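Local coordinates for protein putative mannose-6-phosphate isomerase YvyI (Bacillus subtilis, PDB 1QWR) that probably catalyses the zinc-dependent interconversion of D-mannose 6-phosphate and D-fructose 6-phosphate as a type 1 phosphomannose isomerase of the cupin clan, at residues S97-P102 against A193-D199; E114-C120 against E186-D192; E131-H136 against T174-C179. All blocks are in the same frame, centred on the assembly; numbering follows the deposited sequence.

Interaction 1 (S97-P102 against A193-D199); sequences SIKVHP and ATYRVYD. With ZN (zinc ion), chain E; SO4 (sulfate ion), chain C.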
loop_
_atom_site.group_PDB
_atom_site.type_symbol
_atom_site.label_atom_id
_atom_site.label_comp_id
_atom_site.label_asym_id
_atom_site.label_seq_id
_atom_site.Cartn_x
_atom_site.Cartn_y
_atom_site.Cartn_z
ATOM N N SER A 97 3.689 -11.669 -9.691
ATOM C CA SER A 97 4.039 -11.519 -11.108
ATOM C C SER A 97 5.018 -10.375 -11.358
ATOM O O SER A 97 5.135 -9.458 -10.546
ATOM C CB SER A 97 2.767 -11.291 -11.932
ATOM O OG SER A 97 2.204 -10.007 -11.675
ATOM N N ILE A 98 5.743 -10.439 -12.473
ATOM C CA ILE A 98 6.678 -9.360 -12.820
ATOM C C ILE A 98 5.748 -8.394 -13.544
ATOM O O ILE A 98 5.005 -8.798 -14.457
ATOM C CB ILE A 98 7.809 -9.866 -13.741
ATOM C CG1 ILE A 98 8.669 -10.879 -12.975
ATOM C CG2 ILE A 98 8.673 -8.713 -14.188
ATOM C CD1 ILE A 98 9.839 -11.423 -13.752
ATOM N N LYS A 99 5.771 -7.128 -13.135
ATOM C CA LYS A 99 4.822 -6.180 -13.694
ATOM C C LYS A 99 5.275 -4.733 -13.701
ATOM O O LYS A 99 6.331 -4.394 -13.169
ATOM C CB LYS A 99 3.529 -6.290 -12.867
ATOM C CG LYS A 99 3.770 -6.177 -11.349
ATOM C CD LYS A 99 2.547 -6.644 -10.561
ATOM C CE LYS A 99 2.848 -6.781 -9.076
ATOM N NZ LYS A 99 3.214 -8.170 -8.689
ATOM N N VAL A 100 4.438 -3.890 -14.307
ATOM C CA VAL A 100 4.658 -2.450 -14.361
ATOM C C VAL A 100 3.286 -1.773 -14.227
ATOM O O VAL A 100 2.280 -2.284 -14.739
ATOM C CB VAL A 100 5.307 -2.008 -15.702
ATOM C CG1 VAL A 100 4.511 -2.543 -16.865
ATOM C CG2 VAL A 100 5.361 -0.486 -15.787
ATOM N N HIS A 101 3.244 -0.631 -13.538
ATOM C CA HIS A 101 2.000 0.116 -13.381
ATOM C C HIS A 101 2.134 1.372 -14.207
ATOM O O HIS A 101 3.182 2.004 -14.204
ATOM C CB HIS A 101 1.769 0.538 -11.915
ATOM C CG HIS A 101 1.646 -0.612 -10.978
ATOM N ND1 HIS A 101 0.626 -1.535 -11.070
ATOM C CD2 HIS A 101 2.392 -0.975 -9.904
ATOM C CE1 HIS A 101 0.750 -2.419 -10.094
ATOM N NE2 HIS A 101 1.810 -2.100 -9.375
ATOM N N PRO A 102 1.070 1.749 -14.929
ATOM C CA PRO A 102 1.133 2.959 -15.746
ATOM C C PRO A 102 0.992 4.213 -14.895
ATOM O O PRO A 102 0.567 4.150 -13.724
ATOM C CB PRO A 102 -0.043 2.793 -16.692
ATOM C CG PRO A 102 -1.062 2.112 -15.813
ATOM C CD PRO A 102 -0.221 1.051 -15.117
ATOM N N ALA A 193 -4.614 -0.646 -11.842
ATOM C CA ALA A 193 -3.977 -0.762 -13.161
ATOM C C ALA A 193 -2.634 -1.483 -13.104
ATOM O O ALA A 193 -1.618 -0.938 -12.628
ATOM C CB ALA A 193 -3.812 0.609 -13.764
ATOM N N THR A 194 -2.630 -2.716 -13.613
ATOM C CA THR A 194 -1.434 -3.549 -13.596
ATOM C C THR A 194 -1.196 -4.273 -14.911
ATOM O O THR A 194 -2.097 -4.918 -15.426
ATOM C CB THR A 194 -1.546 -4.617 -12.501
ATOM O OG1 THR A 194 -1.664 -3.970 -11.230
ATOM C CG2 THR A 194 -0.318 -5.534 -12.508
ATOM N N TYR A 195 0.023 -4.173 -15.431
ATOM C CA TYR A 195 0.387 -4.844 -16.677
ATOM C C TYR A 195 1.445 -5.893 -16.342
ATOM O O TYR A 195 2.575 -5.553 -15.985
ATOM C CB TYR A 195 0.937 -3.831 -17.700
ATOM C CG TYR A 195 -0.029 -2.697 -18.030
ATOM C CD1 TYR A 195 -1.404 -2.932 -18.149
ATOM C CD2 TYR A 195 0.436 -1.396 -18.239
ATOM C CE1 TYR A 195 -2.286 -1.893 -18.466
ATOM C CE2 TYR A 195 -0.431 -0.357 -18.556
ATOM C CZ TYR A 195 -1.789 -0.609 -18.668
ATOM O OH TYR A 195 -2.648 0.418 -18.976
ATOM N N ARG A 196 1.073 -7.169 -16.442
ATOM C CA ARG A 196 2.000 -8.254 -16.130
ATOM C C ARG A 196 2.795 -8.672 -17.352
ATOM O O ARG A 196 2.245 -8.724 -18.452
ATOM C CB ARG A 196 1.253 -9.497 -15.663
ATOM C CG ARG A 196 0.313 -9.271 -14.533
ATOM C CD ARG A 196 -0.094 -10.604 -13.921
ATOM N NE ARG A 196 -1.088 -10.397 -12.879
ATOM C CZ ARG A 196 -2.393 -10.414 -13.090
ATOM N NH1 ARG A 196 -2.869 -10.638 -14.305
ATOM N NH2 ARG A 196 -3.221 -10.198 -12.083
ATOM N N VAL A 197 4.072 -8.979 -17.161
ATOM C CA VAL A 197 4.877 -9.441 -18.280
ATOM C C VAL A 197 5.211 -10.917 -18.082
ATOM O O VAL A 197 5.475 -11.629 -19.044
ATOM C CB VAL A 197 6.191 -8.628 -18.450
ATOM C CG1 VAL A 197 5.865 -7.133 -18.560
ATOM C CG2 VAL A 197 7.146 -8.878 -17.304
ATOM N N TYR A 198 5.173 -11.380 -16.835
ATOM C CA TYR A 198 5.499 -12.776 -16.533
ATOM C C TYR A 198 4.903 -13.219 -15.206
ATOM O O TYR A 198 4.985 -12.492 -14.212
ATOM C CB TYR A 198 7.016 -12.953 -16.477
ATOM C CG TYR A 198 7.456 -14.391 -16.323
ATOM C CD1 TYR A 198 6.942 -15.384 -17.153
ATOM C CD2 TYR A 198 8.412 -14.753 -15.370
ATOM C CE1 TYR A 198 7.369 -16.715 -17.042
ATOM C CE2 TYR A 198 8.847 -16.080 -15.256
ATOM C CZ TYR A 198 8.316 -17.052 -16.095
ATOM O OH TYR A 198 8.719 -18.365 -15.972
ATOM N N ASP A 199 4.313 -14.414 -15.191
ATOM C CA ASP A 199 3.686 -14.945 -13.976
ATOM C C ASP A 199 4.089 -16.393 -13.696
ATOM O O ASP A 199 3.304 -17.173 -13.148
ATOM C CB ASP A 199 2.164 -14.845 -14.072
ATOM C CG ASP A 199 1.482 -15.040 -12.727
ATOM O OD1 ASP A 199 2.045 -14.593 -11.710
ATOM O OD2 ASP A 199 0.375 -15.618 -12.678
HETATM ZN ZN ZN E . 2.950 -3.464 -7.609
HETATM S S SO4 C . -0.036 -9.638 -8.936
HETATM O O1 SO4 C . 1.078 -10.552 -9.294
HETATM O O2 SO4 C . -1.125 -10.393 -8.307
HETATM O O3 SO4 C . -0.523 -8.938 -10.134
HETATM O O4 SO4 C . 0.471 -8.642 -7.972
HETATM O O HOH W 1 0.617 -2.880 -6.630
#

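Interaction 2 (E114-C120 against E186-D192); sequences ELGKTEC and ETQQNSD. With ZN (zinc ion), chain E.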
loop_
_atom_site.group_PDB
_atom_site.type_symbol
_atom_site.label_atom_id
_atom_site.label_comp_id
_atom_site.label_asym_id
_atom_site.label_seq_id
_atom_site.Cartn_x
_atom_site.Cartn_y
_atom_site.Cartn_z
ATOM N N GLU A 114 -8.896 5.328 -15.131
ATOM C CA GLU A 114 -8.303 4.766 -13.925
ATOM C C GLU A 114 -7.064 5.614 -13.624
ATOM O O GLU A 114 -6.415 6.106 -14.536
ATOM C CB GLU A 114 -7.867 3.331 -14.191
ATOM C CG GLU A 114 -7.346 2.586 -12.993
ATOM C CD GLU A 114 -8.468 1.970 -12.175
ATOM O OE1 GLU A 114 -8.187 1.291 -11.173
ATOM O OE2 GLU A 114 -9.634 2.169 -12.544
ATOM N N LEU A 115 -6.750 5.793 -12.346
ATOM C CA LEU A 115 -5.557 6.553 -11.970
ATOM C C LEU A 115 -4.329 5.701 -12.237
ATOM O O LEU A 115 -4.434 4.478 -12.408
ATOM C CB LEU A 115 -5.586 6.893 -10.474
ATOM C CG LEU A 115 -6.630 7.868 -9.934
ATOM C CD1 LEU A 115 -6.426 8.054 -8.421
ATOM C CD2 LEU A 115 -6.502 9.199 -10.648
ATOM N N GLY A 116 -3.162 6.335 -12.274
ATOM C CA GLY A 116 -1.927 5.575 -12.449
ATOM C C GLY A 116 -1.647 4.908 -11.107
ATOM O O GLY A 116 -2.432 5.077 -10.165
ATOM N N LYS A 117 -0.552 4.169 -10.980
ATOM C CA LYS A 117 -0.282 3.505 -9.701
ATOM C C LYS A 117 1.168 3.610 -9.193
ATOM O O LYS A 117 1.919 2.632 -9.178
ATOM C CB LYS A 117 -0.719 2.024 -9.765
ATOM C CG LYS A 117 -1.013 1.284 -8.437
ATOM C CD LYS A 117 -1.820 -0.010 -8.820
ATOM C CE LYS A 117 -2.185 -0.943 -7.712
ATOM N NZ LYS A 117 -1.021 -1.672 -7.194
ATOM N N THR A 118 1.563 4.817 -8.819
ATOM C CA THR A 118 2.858 5.003 -8.176
ATOM C C THR A 118 2.556 4.414 -6.785
ATOM O O THR A 118 1.432 4.544 -6.292
ATOM C CB THR A 118 3.194 6.490 -8.087
ATOM O OG1 THR A 118 3.678 6.910 -9.369
ATOM C CG2 THR A 118 4.272 6.766 -7.015
ATOM N N GLU A 119 3.531 3.749 -6.166
ATOM C CA GLU A 119 3.295 3.117 -4.873
ATOM C C GLU A 119 4.592 2.983 -4.087
ATOM O O GLU A 119 5.658 3.377 -4.548
ATOM C CB GLU A 119 2.699 1.725 -5.092
ATOM C CG GLU A 119 3.644 0.850 -5.924
ATOM C CD GLU A 119 3.099 -0.525 -6.217
ATOM O OE1 GLU A 119 1.874 -0.703 -6.167
ATOM O OE2 GLU A 119 3.912 -1.432 -6.505
ATOM N N CYS A 120 4.488 2.453 -2.877
ATOM C CA CYS A 120 5.673 2.251 -2.061
ATOM C C CYS A 120 5.437 1.080 -1.109
ATOM O O CYS A 120 4.283 0.692 -0.813
ATOM C CB CYS A 120 6.036 3.542 -1.315
ATOM S SG CYS A 120 4.813 3.996 -0.051
ATOM N N GLU A 186 1.649 -1.764 1.784
ATOM C CA GLU A 186 1.774 -1.088 0.508
ATOM C C GLU A 186 0.852 0.124 0.414
ATOM O O GLU A 186 -0.365 -0.002 0.550
ATOM C CB GLU A 186 1.427 -2.075 -0.606
ATOM C CG GLU A 186 1.691 -1.599 -2.030
ATOM C CD GLU A 186 1.275 -2.655 -3.026
ATOM O OE1 GLU A 186 0.074 -2.986 -3.054
ATOM O OE2 GLU A 186 2.149 -3.176 -3.763
ATOM N N THR A 187 1.432 1.295 0.196
ATOM C CA THR A 187 0.617 2.503 0.071
ATOM C C THR A 187 0.703 2.877 -1.405
ATOM O O THR A 187 1.785 2.962 -1.953
ATOM C CB THR A 187 1.144 3.624 0.997
ATOM O OG1 THR A 187 1.087 3.171 2.366
ATOM C CG2 THR A 187 0.260 4.887 0.881
ATOM N N GLN A 188 -0.442 3.060 -2.058
ATOM C CA GLN A 188 -0.426 3.344 -3.493
ATOM C C GLN A 188 -1.543 4.313 -3.903
ATOM O O GLN A 188 -2.380 4.689 -3.081
ATOM C CB GLN A 188 -0.582 2.008 -4.232
ATOM C CG GLN A 188 -1.964 1.345 -4.049
ATOM C CD GLN A 188 -1.867 -0.166 -3.781
ATOM O OE1 GLN A 188 -1.602 -0.606 -2.647
ATOM N NE2 GLN A 188 -2.065 -0.956 -4.818
ATOM N N GLN A 189 -1.539 4.760 -5.159
ATOM C CA GLN A 189 -2.627 5.611 -5.615
ATOM C C GLN A 189 -3.811 4.656 -5.696
ATOM O O GLN A 189 -3.620 3.445 -5.815
ATOM C CB GLN A 189 -2.381 6.151 -7.020
ATOM C CG GLN A 189 -1.206 7.088 -7.115
ATOM C CD GLN A 189 -1.082 7.640 -8.507
ATOM O OE1 GLN A 189 -1.822 8.552 -8.905
ATOM N NE2 GLN A 189 -0.171 7.079 -9.272
ATOM N N ASN A 190 -5.017 5.223 -5.672
ATOM C CA ASN A 190 -6.291 4.476 -5.758
ATOM C C ASN A 190 -6.473 3.983 -7.209
ATOM O O ASN A 190 -7.061 4.649 -8.068
ATOM C CB ASN A 190 -7.410 5.428 -5.330
ATOM C CG ASN A 190 -8.792 4.815 -5.474
ATOM O OD1 ASN A 190 -8.943 3.600 -5.634
ATOM N ND2 ASN A 190 -9.811 5.663 -5.402
ATOM N N SER A 191 -5.934 2.803 -7.480
ATOM C CA SER A 191 -5.922 2.272 -8.832
ATOM C C SER A 191 -5.684 0.778 -8.779
ATOM O O SER A 191 -5.129 0.282 -7.795
ATOM C CB SER A 191 -4.770 2.946 -9.608
ATOM O OG SER A 191 -4.362 2.219 -10.764
ATOM N N ASP A 192 -6.098 0.060 -9.825
ATOM C CA ASP A 192 -5.876 -1.383 -9.904
ATOM C C ASP A 192 -5.253 -1.664 -11.269
ATOM O O ASP A 192 -5.345 -2.774 -11.784
ATOM C CB ASP A 192 -7.211 -2.134 -9.744
ATOM C CG ASP A 192 -7.032 -3.634 -9.519
ATOM O OD1 ASP A 192 -6.034 -4.062 -8.891
ATOM O OD2 ASP A 192 -7.927 -4.394 -9.959
HETATM ZN ZN ZN E . 2.950 -3.464 -7.609
HETATM O O HOH W 2 -8.836 4.899 -10.193
HETATM O O HOH W 3 -1.160 -4.182 -5.088
HETATM O O HOH W 1 0.617 -2.880 -6.630
#

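Interaction 3 (E131-H136 against T174-C179); sequences EIIYGH and TLHALC. With ZN (zinc ion), chain E.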
loop_
_atom_site.group_PDB
_atom_site.type_symbol
_atom_site.label_atom_id
_atom_site.label_comp_id
_atom_site.label_asym_id
_atom_site.label_seq_id
_atom_site.Cartn_x
_atom_site.Cartn_y
_atom_site.Cartn_z
ATOM N N GLU A 131 14.001 -11.161 -1.238
ATOM C CA GLU A 131 14.400 -10.192 -2.244
ATOM C C GLU A 131 13.164 -9.591 -2.896
ATOM O O GLU A 131 12.032 -10.021 -2.671
ATOM C CB GLU A 131 15.176 -10.849 -3.387
ATOM C CG GLU A 131 16.368 -11.691 -3.040
ATOM C CD GLU A 131 16.980 -12.292 -4.305
ATOM O OE1 GLU A 131 16.269 -13.055 -5.004
ATOM O OE2 GLU A 131 18.156 -11.990 -4.606
ATOM N N ILE A 132 13.418 -8.593 -3.728
ATOM C CA ILE A 132 12.389 -7.969 -4.542
ATOM C C ILE A 132 13.043 -7.757 -5.912
ATOM O O ILE A 132 14.275 -7.711 -6.023
ATOM C CB ILE A 132 11.922 -6.596 -3.994
ATOM C CG1 ILE A 132 13.078 -5.606 -3.980
ATOM C CG2 ILE A 132 11.297 -6.788 -2.616
ATOM C CD1 ILE A 132 12.654 -4.153 -3.677
ATOM N N ILE A 133 12.214 -7.662 -6.942
ATOM C CA ILE A 133 12.683 -7.380 -8.292
ATOM C C ILE A 133 12.344 -5.905 -8.442
ATOM O O ILE A 133 11.195 -5.503 -8.222
ATOM C CB ILE A 133 11.918 -8.208 -9.332
ATOM C CG1 ILE A 133 12.286 -9.680 -9.173
ATOM C CG2 ILE A 133 12.252 -7.724 -10.739
ATOM C CD1 ILE A 133 11.373 -10.628 -9.928
ATOM N N TYR A 134 13.343 -5.102 -8.791
ATOM C CA TYR A 134 13.163 -3.659 -8.929
ATOM C C TYR A 134 14.075 -3.107 -10.025
ATOM O O TYR A 134 15.289 -2.974 -9.818
ATOM C CB TYR A 134 13.516 -2.970 -7.601
ATOM C CG TYR A 134 13.206 -1.489 -7.535
ATOM C CD1 TYR A 134 12.056 -1.024 -6.891
ATOM C CD2 TYR A 134 14.082 -0.544 -8.072
ATOM C CE1 TYR A 134 11.794 0.340 -6.785
ATOM C CE2 TYR A 134 13.832 0.825 -7.969
ATOM C CZ TYR A 134 12.687 1.259 -7.322
ATOM O OH TYR A 134 12.445 2.600 -7.200
ATOM N N GLY A 135 13.486 -2.768 -11.168
ATOM C CA GLY A 135 14.259 -2.224 -12.269
ATOM C C GLY A 135 14.756 -3.301 -13.214
ATOM O O GLY A 135 14.532 -4.494 -12.982
ATOM N N HIS A 136 15.458 -2.877 -14.266
ATOM C CA HIS A 136 15.965 -3.809 -15.268
ATOM C C HIS A 136 17.202 -3.245 -15.959
ATOM O O HIS A 136 17.581 -2.098 -15.740
ATOM C CB HIS A 136 14.892 -4.078 -16.312
ATOM C CG HIS A 136 14.548 -2.871 -17.122
ATOM N ND1 HIS A 136 13.594 -1.955 -16.728
ATOM C CD2 HIS A 136 15.098 -2.381 -18.257
ATOM C CE1 HIS A 136 13.577 -0.950 -17.586
ATOM N NE2 HIS A 136 14.481 -1.184 -18.521
ATOM N N THR A 174 7.923 1.605 -13.283
ATOM C CA THR A 174 8.994 0.740 -12.776
ATOM C C THR A 174 8.642 -0.726 -12.922
ATOM O O THR A 174 7.590 -1.157 -12.463
ATOM C CB THR A 174 9.273 1.007 -11.269
ATOM O OG1 THR A 174 9.579 2.392 -11.082
ATOM C CG2 THR A 174 10.430 0.156 -10.762
ATOM N N LEU A 175 9.521 -1.499 -13.564
ATOM C CA LEU A 175 9.297 -2.934 -13.713
ATOM C C LEU A 175 9.643 -3.502 -12.351
ATOM O O LEU A 175 10.713 -3.216 -11.807
ATOM C CB LEU A 175 10.228 -3.515 -14.780
ATOM C CG LEU A 175 9.967 -4.978 -15.121
ATOM C CD1 LEU A 175 8.612 -5.132 -15.796
ATOM C CD2 LEU A 175 11.091 -5.467 -16.031
ATOM N N HIS A 176 8.751 -4.301 -11.782
ATOM C CA HIS A 176 9.013 -4.817 -10.446
ATOM C C HIS A 176 8.188 -6.044 -10.084
ATOM O O HIS A 176 7.347 -6.511 -10.857
ATOM C CB HIS A 176 8.690 -3.740 -9.414
ATOM C CG HIS A 176 7.234 -3.383 -9.376
ATOM N ND1 HIS A 176 6.634 -2.592 -10.334
ATOM C CD2 HIS A 176 6.240 -3.794 -8.557
ATOM C CE1 HIS A 176 5.336 -2.539 -10.106
ATOM N NE2 HIS A 176 5.072 -3.261 -9.036
ATOM N N ALA A 177 8.459 -6.552 -8.883
ATOM C CA ALA A 177 7.733 -7.677 -8.310
ATOM C C ALA A 177 8.201 -7.935 -6.883
ATOM O O ALA A 177 9.403 -7.876 -6.586
ATOM C CB ALA A 177 7.936 -8.939 -9.132
ATOM N N LEU A 178 7.247 -8.169 -5.992
ATOM C CA LEU A 178 7.602 -8.538 -4.634
ATOM C C LEU A 178 7.858 -10.048 -4.755
ATOM O O LEU A 178 7.199 -10.725 -5.560
ATOM C CB LEU A 178 6.431 -8.282 -3.679
ATOM C CG LEU A 178 6.180 -6.830 -3.270
ATOM C CD1 LEU A 178 4.869 -6.733 -2.502
ATOM C CD2 LEU A 178 7.350 -6.334 -2.417
ATOM N N CYS A 179 8.795 -10.576 -3.978
ATOM C CA CYS A 179 9.100 -11.997 -4.043
ATOM C C CYS A 179 8.733 -12.748 -2.763
ATOM O O CYS A 179 8.508 -12.143 -1.709
ATOM C CB CYS A 179 10.568 -12.190 -4.417
ATOM S SG CYS A 179 10.955 -11.493 -6.070
HETATM ZN ZN ZN E . 2.950 -3.464 -7.609
HETATM O O HOH W 4 9.639 -9.520 -1.495
HETATM O O HOH W 5 12.094 -0.433 -14.170
HETATM O O HOH W 1 0.617 -2.880 -6.630
#

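Interaction 1 (S97-P102 against A193-D199)
A two-stranded antiparallel ribbon with a classic beta bulge joins I98 and K99 to V197, Y198 and R196, at the zinc site. V197 and Y198 both face I98: the I98 N-H binds Y198 O and the V197 N-H binds I98 O. V100 and Y195 pair through two backbone bonds.

H101 ND1 donates to A193 O at 2.8 Å, with the oxygen near the ring plane. This fixes the ring's rotation while H101 NE2 binds zinc at 2.5 Å.

A sulfate, probably picked up during crystallisation, is gripped from both segments and by K18, W20 and R210. S97 N and OG both reach sulfate O1, OG at 2.7 Å. K99 bends at its last torsion (chi4 -95°), which brings NZ to sulfate O4 at 2.9 Å. K99 NZ also donates to S97 O and binds T96 OG1. R196, probably an active-site residue as in related isomerases, gives NE to sulfate O3 at 3.2 Å, while its NH1 binds E211 O. The sulfate may mark where the substrate phosphate binds.

P102 CB packs on Y195 CE2 at 3.7 Å. Helix 214-220 touches V100, Y195 and V197, helix 104-110 touches P102 and Y195, and W153 of helix 153-156 stacks on Y198.

Interaction 2 (E114-C120 against E186-D192)
C120 and T187 form an antiparallel hydrogen-bonded pair, with C120 N to T187 O at 2.9 Å and T187 N returning to C120 O. Q189 N adds a bond to T118 O, almost in line with that carbonyl. E119 and Q188 make the neighbouring non-hydrogen-bonded pair, and their CB atoms meet at 3.4 Å.

Side chains bond to backbone where the strands give way to loop. E114 OE1 takes the D192 N-H at 2.8 Å on its anti lone pair, the one away from OE2. The E114 chain bends at its second torsion (chi2 84°), which swings the carboxylate across to that N-H. H47 NE2 also binds OE1. With alanine in place of E114, the D192 N-H and H47 would probably lose their shared acceptor, and the chain at D192 would be less firmly held. S191 OG donates to L115 O at 2.8 Å from above the carbonyl plane. A water bridges L115 N and N190 O.

Charged groups gather at the metal. E119 OE2 binds zinc at 2.5 Å. K117 NZ forms a salt bridge with E119 OE1, though its hydrogen bond is weak and the placing of the lysine end doubtful. E119 OE1 also lies 3.5 Å from E186 OE2, two acceptors whose carboxylate planes are 32° apart. The zinc probably eases this like-charge contact. W121 NE1 binds E186 OE2, and a second water donates to E186 OE1.

A glutamate and two histidines brought to one metal by strands and an adjoining loop are characteristic of the cupin metal site, here completed by H101 and H176.

Interaction 3 (E131-H136 against T174-C179)
T174 sets its methyl CG2 squarely over one face of the Y134 ring. The CH-pi contact measures 4.2 Å from T174 CG2 to the Y134 ring centroid and lies 9° off the ring normal. Y134 OH binds Y169 O and T174 OG1 binds P171 O.

On the face that carries Y134, the I132 and L178 side chains slant across each other, I132 CG2 4.0 Å from L178 CD2. On the other face, I133 lays CD1 against A177 CB and CG1 against C179 SG, the latter at 3.8 Å. L175 meets H136 at about a right angle, its CD2 near H136 CB.

Strands 131-136 and 176-178 run antiparallel, their axes 4.6 Å apart at the closest. Strand 131-136 is the middle of a three-stranded sheet with 157-161 on its other side. I133 N and A177 O form a nearly straight bond of 2.8 Å, and A177 N answers to I133 O. G135 N binds L175 O. G135 has a positive phi, where a side chain would collide with Y134 O.

H176 CB rests on I133 O, but its ring leads off to the metal. CG sits between the backbone N and the carbonyl carbon (chi1 65°), which carries the ring away from strand 131-136. H176 ND1 donates to T174 O at 2.7 Å, the oxygen in the ring plane but the donor above the carbonyl plane. H176 NE2 binds zinc at 2.6 Å.

Each interaction supplies one zinc ligand: H101 from interaction 1, E119 from interaction 2 and H176 from interaction 3. A water shared by all three is a fourth ligand, 2.6 Å from the metal. P102 O and K117 N, 3.0 Å apart, probably form a hydrogen bond that joins interactions 1 and 2. K99 O and H176 N, at 2.8 Å, probably do the same for interactions 1 and 3. Interactions 2 and 3 meet at the metal, where E119 OE2 and H176 NE2 are 3.3 Å apart. The centres of interactions 2 and 3 are about 16 Å apart. Interaction 1 alone also holds the sulfate, so it connects the zinc to the anion site.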